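PDB 6HG6: L-glyceraldehyde 3-phosphate reductase, which probably reduces aldehydes such as furfural and methylglyoxal with NADPH, as an aldo-keto reductase built on a TIM barrel. Local coordinates for residues S16-S21 with F189-N194; R210-K213 with G218-A221; M151-A156 with A165-Y170; F50-F53 with H59-L62. One frame throughout, in Å; residues are numbered along the deposited sequence.

Interaction 1 (S16-S21 with F189-N194). With NDP (NADPH dihydro-nicotinamide-adenine-dinucleotide phosphate), chain B.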
# COMPACT_ATOMS: atom_id res chain seq x y z
N SER A 16 4.99 -8.06 9.97
CA SER A 16 5.23 -6.98 10.95
C SER A 16 3.91 -6.48 11.50
O SER A 16 2.98 -6.26 10.73
CB SER A 16 6.05 -5.86 10.33
OG SER A 16 7.37 -6.35 10.04
N LYS A 17 3.90 -6.24 12.80
CA LYS A 17 2.74 -5.64 13.46
C LYS A 17 2.49 -4.24 12.89
O LYS A 17 3.44 -3.47 12.65
CB LYS A 17 2.96 -5.48 14.95
CG LYS A 17 3.13 -6.77 15.71
CD LYS A 17 3.59 -6.57 17.12
CE LYS A 17 2.69 -5.67 17.93
NZ LYS A 17 3.18 -5.61 19.34
N CYS A 18 1.23 -3.94 12.71
CA CYS A 18 0.71 -2.62 12.32
C CYS A 18 0.78 -1.71 13.54
O CYS A 18 -0.23 -1.58 14.22
CB CYS A 18 -0.74 -2.68 11.92
SG CYS A 18 -0.89 -3.22 10.22
N GLY A 19 1.95 -1.10 13.78
CA GLY A 19 2.17 -0.36 15.02
C GLY A 19 1.96 -1.28 16.22
O GLY A 19 2.59 -2.35 16.26
N GLU A 20 1.06 -0.93 17.15
CA GLU A 20 0.87 -1.69 18.41
C GLU A 20 -0.05 -2.91 18.17
O GLU A 20 0.03 -3.84 18.96
CB GLU A 20 0.40 -0.71 19.49
CG GLU A 20 1.56 0.20 19.89
CD GLU A 20 1.33 1.32 20.91
OE1 GLU A 20 0.16 1.73 21.07
OE2 GLU A 20 2.33 1.79 21.54
N SER A 21 -0.77 -2.95 17.08
CA SER A 21 -1.79 -3.99 16.78
C SER A 21 -1.21 -5.40 16.61
O SER A 21 -0.05 -5.57 16.12
CB SER A 21 -2.54 -3.56 15.55
OG SER A 21 -3.44 -4.56 15.14
N PHE A 189 -8.25 1.36 14.57
CA PHE A 189 -7.59 2.23 13.58
C PHE A 189 -6.11 1.85 13.68
O PHE A 189 -5.54 2.09 14.73
CB PHE A 189 -7.87 3.70 13.90
CG PHE A 189 -6.95 4.63 13.15
CD1 PHE A 189 -6.61 4.37 11.84
CD2 PHE A 189 -6.40 5.75 13.75
CE1 PHE A 189 -5.69 5.18 11.16
CE2 PHE A 189 -5.53 6.59 13.06
CZ PHE A 189 -5.15 6.29 11.77
N VAL A 190 -5.56 1.23 12.67
CA VAL A 190 -4.22 0.65 12.87
C VAL A 190 -3.23 1.05 11.80
O VAL A 190 -2.03 0.65 11.96
CB VAL A 190 -4.32 -0.89 12.96
CG1 VAL A 190 -5.19 -1.33 14.14
CG2 VAL A 190 -4.78 -1.47 11.64
N ILE A 191 -3.64 1.72 10.74
CA ILE A 191 -2.74 1.83 9.56
C ILE A 191 -2.90 3.16 8.83
O ILE A 191 -4.03 3.59 8.55
CB ILE A 191 -2.93 0.62 8.62
CG1 ILE A 191 -1.83 0.49 7.55
CG2 ILE A 191 -4.30 0.65 7.97
CD1 ILE A 191 -0.47 0.25 8.10
N ASN A 192 -1.76 3.74 8.47
CA ASN A 192 -1.66 4.89 7.54
C ASN A 192 -1.05 4.39 6.24
O ASN A 192 -0.04 3.65 6.31
CB ASN A 192 -0.73 5.95 8.09
CG ASN A 192 -1.29 6.62 9.30
OD1 ASN A 192 -2.04 7.56 9.13
ND2 ASN A 192 -0.89 6.15 10.49
N GLN A 193 -1.58 4.80 5.10
CA GLN A 193 -1.01 4.49 3.78
C GLN A 193 -0.54 5.80 3.17
O GLN A 193 -1.36 6.68 2.92
CB GLN A 193 -1.97 3.74 2.88
CG GLN A 193 -1.36 3.44 1.53
CD GLN A 193 -2.20 2.46 0.75
OE1 GLN A 193 -2.72 1.48 1.29
NE2 GLN A 193 -2.34 2.76 -0.52
N ASN A 194 0.76 5.92 2.92
CA ASN A 194 1.38 7.17 2.45
C ASN A 194 2.47 6.90 1.41
O ASN A 194 3.13 5.86 1.46
CB ASN A 194 1.93 8.02 3.60
CG ASN A 194 0.89 8.54 4.56
OD1 ASN A 194 0.34 7.76 5.33
ND2 ASN A 194 0.60 9.85 4.49
PA NDP B . 5.93 0.81 -7.19
O1A NDP B . 6.55 2.13 -6.87
O2A NDP B . 6.32 -0.48 -6.54
O5B NDP B . 5.88 0.61 -8.78
C5B NDP B . 5.33 -0.62 -9.33
C4B NDP B . 5.75 -0.76 -10.77
O4B NDP B . 7.20 -0.70 -10.82
C3B NDP B . 5.37 -2.07 -11.48
O3B NDP B . 4.08 -2.04 -12.09
C2B NDP B . 6.48 -2.17 -12.52
O2B NDP B . 6.14 -1.28 -13.58
C1B NDP B . 7.69 -1.64 -11.76
N9A NDP B . 8.45 -2.62 -11.00
C8A NDP B . 8.04 -3.34 -9.91
N7A NDP B . 8.98 -4.11 -9.41
C5A NDP B . 10.07 -3.90 -10.23
C6A NDP B . 11.38 -4.42 -10.23
N6A NDP B . 11.81 -5.31 -9.34
N1A NDP B . 12.24 -3.98 -11.19
C2A NDP B . 11.79 -3.09 -12.08
N3A NDP B . 10.59 -2.52 -12.17
C4A NDP B . 9.77 -2.97 -11.21
O3 NDP B . 4.36 0.93 -6.82
PN NDP B . 3.09 1.68 -7.46
O1N NDP B . 2.56 0.81 -8.55
O2N NDP B . 3.39 3.12 -7.73
O5D NDP B . 2.08 1.62 -6.20
C5D NDP B . 1.96 0.35 -5.50
C4D NDP B . 0.61 0.29 -4.83
O4D NDP B . 0.51 1.36 -3.87
C3D NDP B . -0.61 0.50 -5.72
O3D NDP B . -0.91 -0.68 -6.45
C2D NDP B . -1.66 0.86 -4.66
O2D NDP B . -2.13 -0.30 -4.02
C1D NDP B . -0.85 1.73 -3.69
N1N NDP B . -1.01 3.18 -3.95
C2N NDP B . -1.71 3.96 -3.06
C3N NDP B . -2.13 5.23 -3.37
C7N NDP B . -2.89 6.01 -2.33
O7N NDP B . -3.23 5.49 -1.26
N7N NDP B . -3.19 7.28 -2.64
C4N NDP B . -1.79 5.76 -4.73
C5N NDP B . -0.87 4.91 -5.53
C6N NDP B . -0.47 3.74 -5.09
P2B NDP B . 6.62 -1.69 -15.07
O1X NDP B . 6.76 -3.19 -15.26
O2X NDP B . 5.55 -1.11 -15.97
O3X NDP B . 7.95 -0.96 -15.18
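Cys18 and Ser21 rest on Val190 and Ile191 of the strand 189-195. Strand 15-17 ends just before this contact. At Cys18 the backbone makes an inverse gamma turn, and the side chain faces the strand. Its CB lies 3.6 Å from Val190 O and 4.1 Å from Val190 CB. Its SG stands beside the backbone N (chi1 -82°), and from there it meets the end of Ile191, with SG 4.1 Å from Ile191 CD1. Cys18 also opens a type II' turn that runs to Ser21. Gly19 takes the second position with a positive phi of 58°. The turn is closed by a backbone hydrogen bond from Ser21 N to Cys18 O, 3.2 Å long. Ser21 then lays its CB against one branch of Val190, 3.7 Å from Val190 CG1. Its OG is hydrogen-bonded to the backbone N of Leu23. No hydrogen bond joins the two segments, so the contact is mainly apolar packing of a turn on the start of a strand. Farther along that strand, Gln193 belongs to the NADPH site. The strands 15-17 and 24-26 form a small antiparallel hairpin, separate from the barrel sheet, at the N-terminal end of strand 189-195. The barrel neighbours of that strand are strands 162-168 and 218-222. On its outer side, Phe189 packs on helix 172-184.

Interaction 2 (R210-K213 with G218-A221)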
# COMPACT_ATOMS: atom_id res chain seq x y z
N ARG A 210 6.62 10.32 12.19
CA ARG A 210 6.80 10.48 13.65
C ARG A 210 5.46 10.32 14.39
O ARG A 210 5.48 9.68 15.43
CB ARG A 210 7.45 11.82 13.95
CG ARG A 210 7.56 12.17 15.43
CD ARG A 210 8.31 13.49 15.53
NE ARG A 210 8.12 14.27 16.76
CZ ARG A 210 9.05 14.59 17.67
NH1 ARG A 210 10.31 14.20 17.58
NH2 ARG A 210 8.69 15.34 18.70
N ALA A 211 4.36 10.90 13.91
CA ALA A 211 3.05 10.81 14.59
C ALA A 211 2.60 9.35 14.60
O ALA A 211 2.07 8.91 15.61
CB ALA A 211 2.01 11.70 13.94
N ALA A 212 2.78 8.61 13.50
CA ALA A 212 2.35 7.20 13.40
C ALA A 212 3.11 6.41 14.47
O ALA A 212 2.48 5.72 15.29
CB ALA A 212 2.57 6.64 12.03
N LYS A 213 4.44 6.56 14.52
CA LYS A 213 5.26 5.86 15.52
C LYS A 213 4.80 6.25 16.94
O LYS A 213 4.59 5.36 17.75
CB LYS A 213 6.74 6.20 15.33
CG LYS A 213 7.64 5.53 16.34
CD LYS A 213 9.11 5.72 16.10
CE LYS A 213 9.93 4.84 17.03
NZ LYS A 213 11.37 5.10 16.89
N GLY A 218 0.50 1.78 12.31
CA GLY A 218 1.34 1.27 11.23
C GLY A 218 1.43 2.27 10.09
O GLY A 218 0.63 3.24 10.02
N ILE A 219 2.41 2.03 9.23
CA ILE A 219 2.56 2.78 7.97
C ILE A 219 2.76 1.76 6.86
O ILE A 219 3.64 0.92 6.97
CB ILE A 219 3.74 3.76 7.98
CG1 ILE A 219 3.65 4.72 9.16
CG2 ILE A 219 3.79 4.48 6.61
CD1 ILE A 219 4.87 5.53 9.40
N ILE A 220 2.05 1.93 5.76
CA ILE A 220 2.32 1.11 4.55
C ILE A 220 2.69 2.14 3.49
O ILE A 220 1.94 3.11 3.27
CB ILE A 220 1.16 0.13 4.22
CG1 ILE A 220 1.51 -0.65 2.95
CG2 ILE A 220 -0.21 0.80 4.07
CD1 ILE A 220 0.51 -1.76 2.64
N ALA A 221 3.90 2.03 2.96
CA ALA A 221 4.48 3.01 2.04
C ALA A 221 4.12 2.64 0.61
O ALA A 221 4.40 1.51 0.20
CB ALA A 221 5.97 3.02 2.22
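The apolar contact is between Ala212 and Ile219. The methyl of Ala212 points from the helix toward the strand and meets the longer branch of the isoleucine. Ala212 CB is 3.6 Å from Ile219 CG1. It is 3.7 Å from Ile219 CD1, so it touches two successive carbons of that branch. Ile219 CG1 stands beside the backbone N (chi1 -55°), and the branch runs on extended (chi2 169°). This brings CG1 and CD1 both against the Ala212 methyl. With only a methyl on the helix side, the backbones lie close, with Ala212 CA and Gly218 CA 6.4 Å apart. Ala212 CB is also 4.4 Å from Gly218 O, which is a loose approach and not a bond. The same alanine packs on Asn192 of strand 189-195, so it touches two neighbouring strands.

The pairing joins helix 208-214 to strand 218-222, one of the eight parallel strands of the TIM barrel. The helix lies on the outside of the barrel. Ile219 therefore faces the helix layer, while Ile220 turns to the other side and packs on Ile191 and Leu296 of the adjoining strands.

Polar bonds do not cross between the two segments. They tie each segment to its own surroundings. Ile219 N is hydrogen-bonded to Thr293 OG1, and Gly218 and Ile220 bond through the backbone to strand 189-195. On the helix side, Ala211 O accepts a bond from Asn215 ND2.

Interaction 3 (M151-A156 with A165-Y170). With NDP (NADPH dihydro-nicotinamide-adenine-dinucleotide phosphate), chain B.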
# COMPACT_ATOMS: atom_id res chain seq x y z
N MET A 151 -16.43 9.12 11.48
CA MET A 151 -17.67 8.41 11.92
C MET A 151 -18.14 7.47 10.80
O MET A 151 -18.73 6.43 11.11
CB MET A 151 -18.76 9.39 12.34
CG MET A 151 -18.47 9.99 13.69
SD MET A 151 -19.78 11.12 14.26
CE MET A 151 -21.08 9.89 14.34
N ALA A 152 -17.90 7.81 9.53
CA ALA A 152 -18.23 6.94 8.40
C ALA A 152 -17.37 5.68 8.47
O ALA A 152 -17.92 4.58 8.29
CB ALA A 152 -18.07 7.69 7.08
N LEU A 153 -16.06 5.79 8.74
CA LEU A 153 -15.21 4.59 8.89
C LEU A 153 -15.73 3.77 10.07
O LEU A 153 -15.79 2.52 10.01
CB LEU A 153 -13.76 5.00 9.11
CG LEU A 153 -13.07 5.77 7.99
CD1 LEU A 153 -11.60 5.94 8.28
CD2 LEU A 153 -13.25 5.05 6.69
N ASP A 154 -16.09 4.44 11.15
CA ASP A 154 -16.61 3.75 12.35
C ASP A 154 -17.90 2.99 12.00
O ASP A 154 -18.06 1.83 12.41
CB ASP A 154 -16.83 4.73 13.49
CG ASP A 154 -17.42 4.06 14.73
OD1 ASP A 154 -16.73 3.14 15.27
OD2 ASP A 154 -18.56 4.44 15.11
N THR A 155 -18.80 3.60 11.25
CA THR A 155 -20.04 2.93 10.82
C THR A 155 -19.68 1.68 10.00
O THR A 155 -20.30 0.65 10.23
CB THR A 155 -20.93 3.88 10.04
OG1 THR A 155 -21.33 4.92 10.95
CG2 THR A 155 -22.10 3.16 9.44
N ALA A 156 -18.71 1.78 9.11
CA ALA A 156 -18.23 0.63 8.31
C ALA A 156 -17.78 -0.52 9.23
O ALA A 156 -18.24 -1.68 9.04
CB ALA A 156 -17.12 1.06 7.41
N ALA A 165 -10.20 0.21 10.52
CA ALA A 165 -10.11 1.48 9.76
C ALA A 165 -8.64 1.81 9.48
O ALA A 165 -7.73 1.48 10.27
CB ALA A 165 -10.76 2.61 10.54
N GLY A 166 -8.43 2.46 8.36
CA GLY A 166 -7.14 3.06 8.00
C GLY A 166 -7.38 4.44 7.43
O GLY A 166 -8.54 4.75 7.03
N ILE A 167 -6.32 5.24 7.31
CA ILE A 167 -6.39 6.54 6.60
C ILE A 167 -5.19 6.61 5.67
O ILE A 167 -4.19 5.89 5.90
CB ILE A 167 -6.50 7.75 7.54
CG1 ILE A 167 -5.24 7.95 8.38
CG2 ILE A 167 -7.78 7.65 8.39
CD1 ILE A 167 -5.33 9.08 9.36
N SER A 168 -5.34 7.37 4.60
CA SER A 168 -4.29 7.45 3.56
C SER A 168 -4.01 8.90 3.20
O SER A 168 -4.94 9.70 3.14
CB SER A 168 -4.68 6.61 2.35
OG SER A 168 -3.65 6.59 1.40
N ASN A 169 -2.74 9.21 2.97
CA ASN A 169 -2.33 10.55 2.52
C ASN A 169 -2.56 11.60 3.61
O ASN A 169 -2.57 12.82 3.27
CB ASN A 169 -3.03 10.90 1.20
CG ASN A 169 -2.65 9.94 0.10
OD1 ASN A 169 -1.46 9.82 -0.22
ND2 ASN A 169 -3.62 9.28 -0.51
N TYR A 170 -2.70 11.21 4.88
CA TYR A 170 -2.84 12.20 5.97
C TYR A 170 -1.47 12.73 6.37
O TYR A 170 -0.46 12.02 6.20
CB TYR A 170 -3.57 11.59 7.17
CG TYR A 170 -5.06 11.67 7.04
CD1 TYR A 170 -5.73 11.15 5.97
CD2 TYR A 170 -5.81 12.29 8.03
CE1 TYR A 170 -7.12 11.14 5.91
CE2 TYR A 170 -7.18 12.39 7.94
CZ TYR A 170 -7.85 11.82 6.88
OH TYR A 170 -9.23 11.90 6.87
PA NDP B . 5.93 0.81 -7.19
O1A NDP B . 6.55 2.13 -6.87
O2A NDP B . 6.32 -0.48 -6.54
O5B NDP B . 5.88 0.61 -8.78
C5B NDP B . 5.33 -0.62 -9.33
C4B NDP B . 5.75 -0.76 -10.77
O4B NDP B . 7.20 -0.70 -10.82
C3B NDP B . 5.37 -2.07 -11.48
O3B NDP B . 4.08 -2.04 -12.09
C2B NDP B . 6.48 -2.17 -12.52
O2B NDP B . 6.14 -1.28 -13.58
C1B NDP B . 7.69 -1.64 -11.76
N9A NDP B . 8.45 -2.62 -11.00
C8A NDP B . 8.04 -3.34 -9.91
N7A NDP B . 8.98 -4.11 -9.41
C5A NDP B . 10.07 -3.90 -10.23
C6A NDP B . 11.38 -4.42 -10.23
N6A NDP B . 11.81 -5.31 -9.34
N1A NDP B . 12.24 -3.98 -11.19
C2A NDP B . 11.79 -3.09 -12.08
N3A NDP B . 10.59 -2.52 -12.17
C4A NDP B . 9.77 -2.97 -11.21
O3 NDP B . 4.36 0.93 -6.82
PN NDP B . 3.09 1.68 -7.46
O1N NDP B . 2.56 0.81 -8.55
O2N NDP B . 3.39 3.12 -7.73
O5D NDP B . 2.08 1.62 -6.20
C5D NDP B . 1.96 0.35 -5.50
C4D NDP B . 0.61 0.29 -4.83
O4D NDP B . 0.51 1.36 -3.87
C3D NDP B . -0.61 0.50 -5.72
O3D NDP B . -0.91 -0.68 -6.45
C2D NDP B . -1.66 0.86 -4.66
O2D NDP B . -2.13 -0.30 -4.02
C1D NDP B . -0.85 1.73 -3.69
N1N NDP B . -1.01 3.18 -3.95
C2N NDP B . -1.71 3.96 -3.06
C3N NDP B . -2.13 5.23 -3.37
C7N NDP B . -2.89 6.01 -2.33
O7N NDP B . -3.23 5.49 -1.26
N7N NDP B . -3.19 7.28 -2.64
C4N NDP B . -1.79 5.76 -4.73
C5N NDP B . -0.87 4.91 -5.53
C6N NDP B . -0.47 3.74 -5.09
P2B NDP B . 6.62 -1.69 -15.07
O1X NDP B . 6.76 -3.19 -15.26
O2X NDP B . 5.55 -1.11 -15.97
O3X NDP B . 7.95 -0.96 -15.18
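This contact lies in the beta-alpha-beta unit formed by strand 132-137, helix 146-158 and strand 162-168 of the barrel. Leu153 carries it from the helix side. Its CB is 4.1 Å from Ala165 CB, where the two side chains face each other. CG stands beside the backbone N (chi1 -63°) and the chain is extended beyond it. One methyl therefore reaches along the strand. That methyl, CD1, lies 3.5 Å from Gly166 O and 4.2 Å from Ile167 CG2. The short helix and strand segments run roughly antiparallel but inclined, at 145°, with axes 9.0 Å apart. Farther on, Ile167 CD1 sits 3.4 Å above the ring plane of Tyr170, offset toward the rim. Past the packing, the strand end reaches the cofactor. Ser168 OG is 2.9 Å from the carboxamide oxygen O7N of NADPH, and both O7N and Gln193 O are within its hydrogen-bonding reach. Asn169 ND2 is hydrogen-bonded to His138 O, beside the carboxamide N7N. No hydrogen bond crosses from helix to strand. The contact is mainly apolar packing, and the polar work falls at the C-terminal end of the strand, where Ser168 and Asn169 line the nicotinamide carboxamide.

Interaction 4 (F50-F53 with H59-L62). With NDP (NADPH dihydro-nicotinamide-adenine-dinucleotide phosphate), chain B.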
# COMPACT_ATOMS: atom_id res chain seq x y z
N PHE A 50 -1.52 -15.11 -7.64
CA PHE A 50 -1.04 -16.44 -7.25
C PHE A 50 0.44 -16.33 -6.89
O PHE A 50 0.87 -16.91 -5.88
CB PHE A 50 -1.25 -17.46 -8.36
CG PHE A 50 -2.69 -17.69 -8.75
CD1 PHE A 50 -3.74 -17.41 -7.89
CD2 PHE A 50 -2.97 -18.36 -9.94
CE1 PHE A 50 -5.06 -17.63 -8.27
CE2 PHE A 50 -4.28 -18.62 -10.30
CZ PHE A 50 -5.31 -18.28 -9.45
N THR A 51 1.24 -15.65 -7.73
CA THR A 51 2.68 -15.48 -7.45
C THR A 51 2.85 -14.74 -6.13
O THR A 51 3.65 -15.19 -5.31
CB THR A 51 3.40 -14.75 -8.59
OG1 THR A 51 3.16 -15.53 -9.77
CG2 THR A 51 4.87 -14.61 -8.32
N ALA A 52 2.09 -13.68 -5.88
CA ALA A 52 2.18 -12.88 -4.66
C ALA A 52 1.93 -13.78 -3.44
O ALA A 52 2.78 -13.86 -2.54
CB ALA A 52 1.20 -11.75 -4.70
N PHE A 53 0.81 -14.48 -3.45
CA PHE A 53 0.40 -15.32 -2.30
C PHE A 53 1.39 -16.48 -2.12
O PHE A 53 1.71 -16.81 -0.98
CB PHE A 53 -1.04 -15.79 -2.46
CG PHE A 53 -1.62 -16.48 -1.24
CD1 PHE A 53 -1.63 -15.82 -0.03
CD2 PHE A 53 -2.21 -17.72 -1.34
CE1 PHE A 53 -2.13 -16.45 1.12
CE2 PHE A 53 -2.72 -18.35 -0.21
CZ PHE A 53 -2.68 -17.70 1.02
N HIS A 59 -1.35 -9.59 1.75
CA HIS A 59 -2.11 -8.32 1.73
C HIS A 59 -2.22 -7.82 0.30
O HIS A 59 -1.18 -7.63 -0.35
CB HIS A 59 -1.50 -7.32 2.69
CG HIS A 59 -2.15 -6.00 2.61
ND1 HIS A 59 -3.54 -5.87 2.41
CD2 HIS A 59 -1.67 -4.74 2.77
CE1 HIS A 59 -3.84 -4.58 2.40
NE2 HIS A 59 -2.73 -3.87 2.66
N PHE A 60 -3.47 -7.71 -0.16
CA PHE A 60 -3.87 -7.16 -1.46
C PHE A 60 -4.56 -5.83 -1.20
O PHE A 60 -5.57 -5.79 -0.46
CB PHE A 60 -4.74 -8.15 -2.24
CG PHE A 60 -3.96 -9.36 -2.66
CD1 PHE A 60 -3.84 -10.43 -1.80
CD2 PHE A 60 -3.28 -9.40 -3.86
CE1 PHE A 60 -3.08 -11.53 -2.15
CE2 PHE A 60 -2.51 -10.50 -4.21
CZ PHE A 60 -2.43 -11.58 -3.36
N ASP A 61 -4.02 -4.78 -1.80
CA ASP A 61 -4.51 -3.39 -1.58
C ASP A 61 -5.26 -2.93 -2.82
O ASP A 61 -4.71 -2.95 -3.93
CB ASP A 61 -3.34 -2.46 -1.25
CG ASP A 61 -3.77 -1.04 -0.95
OD1 ASP A 61 -4.38 -0.81 0.14
OD2 ASP A 61 -3.62 -0.20 -1.89
N LEU A 62 -6.50 -2.53 -2.61
CA LEU A 62 -7.36 -1.95 -3.64
C LEU A 62 -7.89 -0.61 -3.17
O LEU A 62 -7.62 -0.17 -2.03
CB LEU A 62 -8.49 -2.93 -3.93
CG LEU A 62 -8.03 -4.23 -4.56
CD1 LEU A 62 -7.85 -5.28 -3.46
CD2 LEU A 62 -9.01 -4.66 -5.60
PA NDP B . 5.93 0.81 -7.19
O1A NDP B . 6.55 2.13 -6.87
O2A NDP B . 6.32 -0.48 -6.54
O5B NDP B . 5.88 0.61 -8.78
C5B NDP B . 5.33 -0.62 -9.33
C4B NDP B . 5.75 -0.76 -10.77
O4B NDP B . 7.20 -0.70 -10.82
C3B NDP B . 5.37 -2.07 -11.48
O3B NDP B . 4.08 -2.04 -12.09
C2B NDP B . 6.48 -2.17 -12.52
O2B NDP B . 6.14 -1.28 -13.58
C1B NDP B . 7.69 -1.64 -11.76
N9A NDP B . 8.45 -2.62 -11.00
C8A NDP B . 8.04 -3.34 -9.91
N7A NDP B . 8.98 -4.11 -9.41
C5A NDP B . 10.07 -3.90 -10.23
C6A NDP B . 11.38 -4.42 -10.23
N6A NDP B . 11.81 -5.31 -9.34
N1A NDP B . 12.24 -3.98 -11.19
C2A NDP B . 11.79 -3.09 -12.08
N3A NDP B . 10.59 -2.52 -12.17
C4A NDP B . 9.77 -2.97 -11.21
O3 NDP B . 4.36 0.93 -6.82
PN NDP B . 3.09 1.68 -7.46
O1N NDP B . 2.56 0.81 -8.55
O2N NDP B . 3.39 3.12 -7.73
O5D NDP B . 2.08 1.62 -6.20
C5D NDP B . 1.96 0.35 -5.50
C4D NDP B . 0.61 0.29 -4.83
O4D NDP B . 0.51 1.36 -3.87
C3D NDP B . -0.61 0.50 -5.72
O3D NDP B . -0.91 -0.68 -6.45
C2D NDP B . -1.66 0.86 -4.66
O2D NDP B . -2.13 -0.30 -4.02
C1D NDP B . -0.85 1.73 -3.69
N1N NDP B . -1.01 3.18 -3.95
C2N NDP B . -1.71 3.96 -3.06
C3N NDP B . -2.13 5.23 -3.37
C7N NDP B . -2.89 6.01 -2.33
O7N NDP B . -3.23 5.49 -1.26
N7N NDP B . -3.19 7.28 -2.64
C4N NDP B . -1.79 5.76 -4.73
C5N NDP B . -0.87 4.91 -5.53
C6N NDP B . -0.47 3.74 -5.09
P2B NDP B . 6.62 -1.69 -15.07
O1X NDP B . 6.76 -3.19 -15.26
O2X NDP B . 5.55 -1.11 -15.97
O3X NDP B . 7.95 -0.96 -15.18
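Phe60 reaches out from the strand toward the helix and presents the far end of its ring to Ala52. The ring carbons CZ and CE2 of Phe60 both lie 3.9 Å from Ala52 CB. The methyl meets the ring obliquely. Phe53 N, in contrast, is at the ring edge near its plane, 4.3 Å from Phe60 CZ. The ring stands beside the backbone N of Phe60 (chi1 -68°), and its plane is nearly perpendicular to the plane of CA, CB and CG (chi2 87°). In this pose its end comes nearer to the helix than its CB does. The backbones stay well apart, with Ala52 CA and Phe60 CA 8.9 Å from each other. The aromatic ring spans that distance.

Other rings stand around the pair. Phe60 meets Phe77 of helix 72-85, with planes at about 35°. Phe53 meets the ring of Tyr88. No hydrogen bond joins the helix to the strand, so the contact is held by packing.

Next along the strand, the Asp61 carboxylate meets the ribose of the cofactor. The hydroxyl O2D of NADPH donates a hydrogen bond to Asp61 OD2, 2.6 Å long. The same carboxylate oxygen forms a salt bridge with Lys97, and OD1 is hydrogen-bonded to Ser95 OG. Three partners on its two oxygens restrain the carboxylate's rotation.

Helix 42-54 thus packs on strand 59-61 from outside, as helices do in a TIM barrel. Asp61, at the strand's C-terminal end, serves the NADPH site.

From the N terminus, residues 16-21 come first and meet 189-194. Interaction 1 therefore closes a long loop of 167 residues, and interactions 4 and 3 both fall within that loop. Interaction 4 closes the short connection from helix 42-54 to strand 59-61. Interaction 3 does the same from helix 146-158 to strand 162-168. Interaction 2 follows after interaction 1 has closed, joining helix 208-214 to strand 218-222. No loops cross. Interactions 2, 3 and 4 fix helices to barrel strands, while interaction 1 sets the N-terminal hairpin on the barrel. Strands 162-168, 189-195 and 218-222 are adjacent in the sheet. The strands of interactions 1, 3 and 4 also carry residues that reach NADPH.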